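Local coordinates for Orf c02003 protein (Sulfolobus solfataricus P2, PDB 2Q00) that is of unknown function but belongs to the archaeal PaREP1/PaREP8 family and folds as a compact all-helical protein, at residues 24-28 and 93-97; 85-89 and 107-111. Residue numbers count along the deposited sequence, not the author numbering.

Contact 1 (24-28 and 93-97)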
loop_
_atom_site.group_PDB
_atom_site.type_symbol
_atom_site.label_atom_id
_atom_site.label_comp_id
_atom_site.label_asym_id
_atom_site.label_seq_id
_atom_site.Cartn_x
_atom_site.Cartn_y
_atom_site.Cartn_z
ATOM N N VAL A 24 -6.376 -14.702 -0.852
ATOM C CA VAL A 24 -7.141 -13.746 -1.642
ATOM C C VAL A 24 -7.490 -12.495 -0.845
ATOM O O VAL A 24 -7.347 -11.367 -1.327
ATOM C CB VAL A 24 -8.445 -14.373 -2.137
ATOM C CG1 VAL A 24 -9.190 -13.391 -3.030
ATOM C CG2 VAL A 24 -8.139 -15.663 -2.884
ATOM N N GLN A 25 -7.960 -12.703 0.379
ATOM C CA GLN A 25 -8.345 -11.603 1.249
ATOM C C GLN A 25 -7.131 -10.821 1.721
ATOM O O GLN A 25 -7.135 -9.584 1.703
ATOM C CB GLN A 25 -9.136 -12.146 2.443
ATOM C CG GLN A 25 -10.617 -12.329 2.153
ATOM C CD GLN A 25 -11.366 -11.004 2.163
ATOM O OE1 GLN A 25 -11.560 -10.400 3.220
ATOM N NE2 GLN A 25 -11.776 -10.537 0.984
ATOM N N ALA A 26 -6.097 -11.545 2.135
ATOM C CA ALA A 26 -4.867 -10.937 2.612
ATOM C C ALA A 26 -4.287 -10.000 1.557
ATOM O O ALA A 26 -3.964 -8.843 1.857
ATOM C CB ALA A 26 -3.849 -12.027 2.985
ATOM N N CYS A 27 -4.155 -10.490 0.325
ATOM C CA CYS A 27 -3.619 -9.666 -0.766
ATOM C C CYS A 27 -4.348 -8.333 -0.875
ATOM O O CYS A 27 -3.728 -7.271 -0.960
ATOM C CB CYS A 27 -3.736 -10.399 -2.114
ATOM S SG CYS A 27 -2.642 -11.824 -2.290
ATOM N N GLU A 28 -5.673 -8.391 -0.879
ATOM C CA GLU A 28 -6.471 -7.183 -0.993
ATOM C C GLU A 28 -6.265 -6.237 0.191
ATOM O O GLU A 28 -6.241 -5.017 0.016
ATOM C CB GLU A 28 -7.953 -7.541 -1.149
ATOM C CG GLU A 28 -8.836 -6.345 -1.519
ATOM C CD GLU A 28 -8.163 -5.371 -2.497
ATOM O OE1 GLU A 28 -7.626 -5.813 -3.539
ATOM O OE2 GLU A 28 -8.171 -4.152 -2.217
ATOM N N GLY A 93 -2.931 -11.040 -7.468
ATOM C CA GLY A 93 -3.350 -11.677 -6.235
ATOM C C GLY A 93 -4.848 -11.783 -6.028
ATOM O O GLY A 93 -5.432 -12.860 -6.155
ATOM N N PHE A 94 -5.470 -10.660 -5.698
ATOM C CA PHE A 94 -6.901 -10.616 -5.449
ATOM C C PHE A 94 -7.740 -10.925 -6.694
ATOM O O PHE A 94 -8.670 -11.742 -6.648
ATOM C CB PHE A 94 -7.276 -9.235 -4.894
ATOM C CG PHE A 94 -8.728 -9.103 -4.519
ATOM C CD1 PHE A 94 -9.286 -9.932 -3.547
ATOM C CD2 PHE A 94 -9.533 -8.138 -5.133
ATOM C CE1 PHE A 94 -10.631 -9.808 -3.186
ATOM C CE2 PHE A 94 -10.879 -7.999 -4.784
ATOM C CZ PHE A 94 -11.435 -8.836 -3.807
ATOM N N HIS A 95 -7.405 -10.284 -7.808
ATOM C CA HIS A 95 -8.160 -10.482 -9.040
ATOM C C HIS A 95 -7.886 -11.786 -9.785
ATOM O O HIS A 95 -8.808 -12.579 -10.008
ATOM C CB HIS A 95 -7.951 -9.277 -9.969
ATOM C CG HIS A 95 -8.526 -7.999 -9.434
ATOM N ND1 HIS A 95 -9.879 -7.812 -9.242
ATOM C CD2 HIS A 95 -7.926 -6.853 -9.024
ATOM C CE1 HIS A 95 -10.088 -6.608 -8.735
ATOM N NE2 HIS A 95 -8.920 -6.007 -8.593
ATOM N N GLU A 96 -6.627 -12.019 -10.151
ATOM C CA GLU A 96 -6.257 -13.218 -10.904
ATOM C C GLU A 96 -6.125 -14.525 -10.109
ATOM O O GLU A 96 -6.113 -15.607 -10.699
ATOM C CB GLU A 96 -4.967 -12.945 -11.684
ATOM C CG GLU A 96 -5.148 -12.034 -12.903
ATOM C CD GLU A 96 -3.818 -11.574 -13.500
ATOM O OE1 GLU A 96 -2.878 -12.400 -13.569
ATOM O OE2 GLU A 96 -3.715 -10.393 -13.907
ATOM N N LEU A 97 -6.020 -14.435 -8.785
ATOM C CA LEU A 97 -5.908 -15.631 -7.943
ATOM C C LEU A 97 -4.765 -16.535 -8.406
ATOM O O LEU A 97 -4.929 -17.748 -8.508
ATOM C CB LEU A 97 -7.221 -16.428 -7.997
ATOM C CG LEU A 97 -8.540 -15.641 -8.068
ATOM C CD1 LEU A 97 -9.699 -16.601 -8.315
ATOM C CD2 LEU A 97 -8.761 -14.852 -6.781
#

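Contact 2 (85-89 and 107-111)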
loop_
_atom_site.group_PDB
_atom_site.type_symbol
_atom_site.label_atom_id
_atom_site.label_comp_id
_atom_site.label_asym_id
_atom_site.label_seq_id
_atom_site.Cartn_x
_atom_site.Cartn_y
_atom_site.Cartn_z
ATOM N N SER A 85 4.843 -3.598 -6.044
ATOM C CA SER A 85 4.531 -4.835 -5.321
ATOM C C SER A 85 3.076 -4.822 -4.839
ATOM O O SER A 85 2.361 -5.838 -4.910
ATOM C CB SER A 85 5.432 -4.982 -4.102
ATOM O OG SER A 85 6.787 -4.973 -4.478
ATOM N N ALA A 86 2.650 -3.670 -4.331
ATOM C CA ALA A 86 1.288 -3.533 -3.852
ATOM C C ALA A 86 0.351 -3.791 -5.037
ATOM O O ALA A 86 -0.633 -4.535 -4.922
ATOM C CB ALA A 86 1.064 -2.104 -3.271
ATOM N N TRP A 87 0.672 -3.184 -6.179
ATOM C CA TRP A 87 -0.144 -3.338 -7.380
ATOM C C TRP A 87 -0.211 -4.806 -7.781
ATOM O O TRP A 87 -1.286 -5.316 -8.096
ATOM C CB TRP A 87 0.441 -2.481 -8.520
ATOM C CG TRP A 87 -0.401 -2.444 -9.774
ATOM C CD1 TRP A 87 -0.072 -2.958 -11.005
ATOM C CD2 TRP A 87 -1.727 -1.913 -9.909
ATOM N NE1 TRP A 87 -1.116 -2.785 -11.888
ATOM C CE2 TRP A 87 -2.143 -2.148 -11.243
ATOM C CE3 TRP A 87 -2.606 -1.267 -9.035
ATOM C CZ2 TRP A 87 -3.402 -1.759 -11.717
ATOM C CZ3 TRP A 87 -3.857 -0.883 -9.506
ATOM C CH2 TRP A 87 -4.244 -1.132 -10.834
ATOM N N THR A 88 0.935 -5.486 -7.743
ATOM C CA THR A 88 1.004 -6.910 -8.106
ATOM C C THR A 88 0.092 -7.727 -7.213
ATOM O O THR A 88 -0.615 -8.633 -7.671
ATOM C CB THR A 88 2.408 -7.495 -7.937
ATOM O OG1 THR A 88 3.346 -6.751 -8.722
ATOM C CG2 THR A 88 2.410 -8.956 -8.365
ATOM N N LEU A 89 0.136 -7.420 -5.924
ATOM C CA LEU A 89 -0.710 -8.109 -4.972
ATOM C C LEU A 89 -2.158 -7.875 -5.385
ATOM O O LEU A 89 -2.972 -8.798 -5.378
ATOM C CB LEU A 89 -0.469 -7.565 -3.549
ATOM C CG LEU A 89 0.749 -8.136 -2.822
ATOM C CD1 LEU A 89 1.043 -7.388 -1.549
ATOM C CD2 LEU A 89 0.467 -9.598 -2.534
ATOM N N LEU A 107 6.000 -10.150 -1.508
ATOM C CA LEU A 107 5.454 -8.858 -1.918
ATOM C C LEU A 107 4.936 -8.081 -0.705
ATOM O O LEU A 107 5.248 -6.902 -0.547
ATOM C CB LEU A 107 4.317 -9.047 -2.942
ATOM C CG LEU A 107 4.646 -9.677 -4.312
ATOM C CD1 LEU A 107 3.365 -10.142 -4.989
ATOM C CD2 LEU A 107 5.376 -8.687 -5.204
ATOM N N LYS A 108 4.159 -8.742 0.152
ATOM C CA LYS A 108 3.601 -8.095 1.344
ATOM C C LYS A 108 4.707 -7.419 2.156
ATOM O O LYS A 108 4.480 -6.400 2.808
ATOM C CB LYS A 108 2.859 -9.123 2.223
ATOM C CG LYS A 108 3.417 -9.263 3.650
ATOM C CD LYS A 108 3.580 -10.722 4.010
ATOM C CE LYS A 108 3.733 -10.940 5.518
ATOM N NZ LYS A 108 4.930 -10.285 6.124
ATOM N N GLU A 109 5.911 -7.982 2.104
ATOM C CA GLU A 109 7.030 -7.404 2.845
ATOM C C GLU A 109 7.360 -5.999 2.330
ATOM O O GLU A 109 7.804 -5.143 3.091
ATOM C CB GLU A 109 8.256 -8.316 2.750
ATOM C CG GLU A 109 9.324 -8.046 3.807
ATOM C CD GLU A 109 8.777 -8.029 5.245
ATOM O OE1 GLU A 109 8.011 -8.952 5.648
ATOM O OE2 GLU A 109 9.131 -7.081 5.976
ATOM N N ASP A 110 7.145 -5.760 1.041
ATOM C CA ASP A 110 7.407 -4.436 0.473
ATOM C C ASP A 110 6.314 -3.458 0.958
ATOM O O ASP A 110 6.543 -2.237 1.073
ATOM C CB ASP A 110 7.418 -4.493 -1.067
ATOM C CG ASP A 110 8.658 -5.196 -1.636
ATOM O OD1 ASP A 110 9.755 -5.117 -1.033
ATOM O OD2 ASP A 110 8.536 -5.819 -2.715
ATOM N N VAL A 111 5.125 -4.001 1.216
ATOM C CA VAL A 111 4.023 -3.192 1.726
ATOM C C VAL A 111 4.368 -2.737 3.152
ATOM O O VAL A 111 4.185 -1.573 3.497
ATOM C CB VAL A 111 2.705 -3.991 1.777
ATOM C CG1 VAL A 111 1.613 -3.140 2.405
ATOM C CG2 VAL A 111 2.304 -4.420 0.375
#

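Contact 1 (24-28 and 93-97)
This is a helix-to-helix packing contact, without a hydrogen bond across it, between the first turns of helix 23-45 and the C-terminal end of helix 79-95, toward the periphery of the molecule. F94 dominates: its ring lies with one face against E28 and its edge toward V24, residues one turn apart on helix 23-45. At that edge V24 O lies 3.3 Å from F94 CD1, and the apolar methyl V24 CG1 lies 3.5 Å from it. Over the face sits the aliphatic part of E28, its CG 3.9 Å from the F94 ring centroid in a CH-pi contact; E28 OE2 has a long, weak ion pair with R59. In this all-helical fold of the PaREP1/PaREP8 family the bare CA of G93 accepts the sulfur of C27 (C27 SG to G93 CA 4.0 Å), where any CB would clash. L97, with positive phi, leaves the helical conformation, yet its CD2 reaches V24 CG2 at 4.0 Å, methyl against methyl.

Contact 2 (85-89 and 107-111)
L107 and L89 form the apolar centre, with L89 CG 3.7 Å from L107 CB. Both are branched, flexible side chains that fill the space between segments 85-89 and 107-111, whose axes approach to 8.7 Å. The L107 branches spread along helix 79-95: CD1 meets T88 CG2 at 3.7 Å, and CD2 meets S85 CB at 3.9 Å. One turn on, the compact aliphatic V111 packs its CG2 against L89 CD1 at 3.8 Å and, more loosely, against A86 CB at 4.5 Å. A86 is small enough to sit between helices, for it also touches A34 of helix 23-45. T88 offers its methyl to L107 while its OG1 is hydrogen-bonded to K84 O, in its own helix. At the polar edge S85 OG donates a short hydrogen bond of 2.6 Å to D110 OD2; the compact serine lets the aspartate come close. K108, whose CA-to-CB bond points away, forms a salt bridge from NZ to E109 OE1 at 3.4 Å. The two segments run at 129°, nearer antiparallel than parallel, as in a helical hairpin, here of consecutive helices 79-95 and 101-122 within an all-helical domain.

In the fold
Helix 79-95 is common to both contacts: in contact 2 its middle meets helix 101-122, next in sequence, and in contact 1 its end meets helix 23-45, far away in sequence, so it ties distant and neighbouring helices together. The centres of the two contacts are about 11 Å apart, and they touch at L89, whose carbonyl O lies 3.1 Å from F94 N, a probable hydrogen bond within the helix, and 3.7 Å from C27 CB. Both are partly buried. Contact 2 lies deeper, its centre about 7 Å from that of the chain against about 14 Å for contact 1, and none of its touching residues is exposed, whereas L97 of contact 1 is. Aliphatic side chains interlock in contact 2, with one hydrogen bond at the margin; an aromatic ring and a glycine shape contact 1.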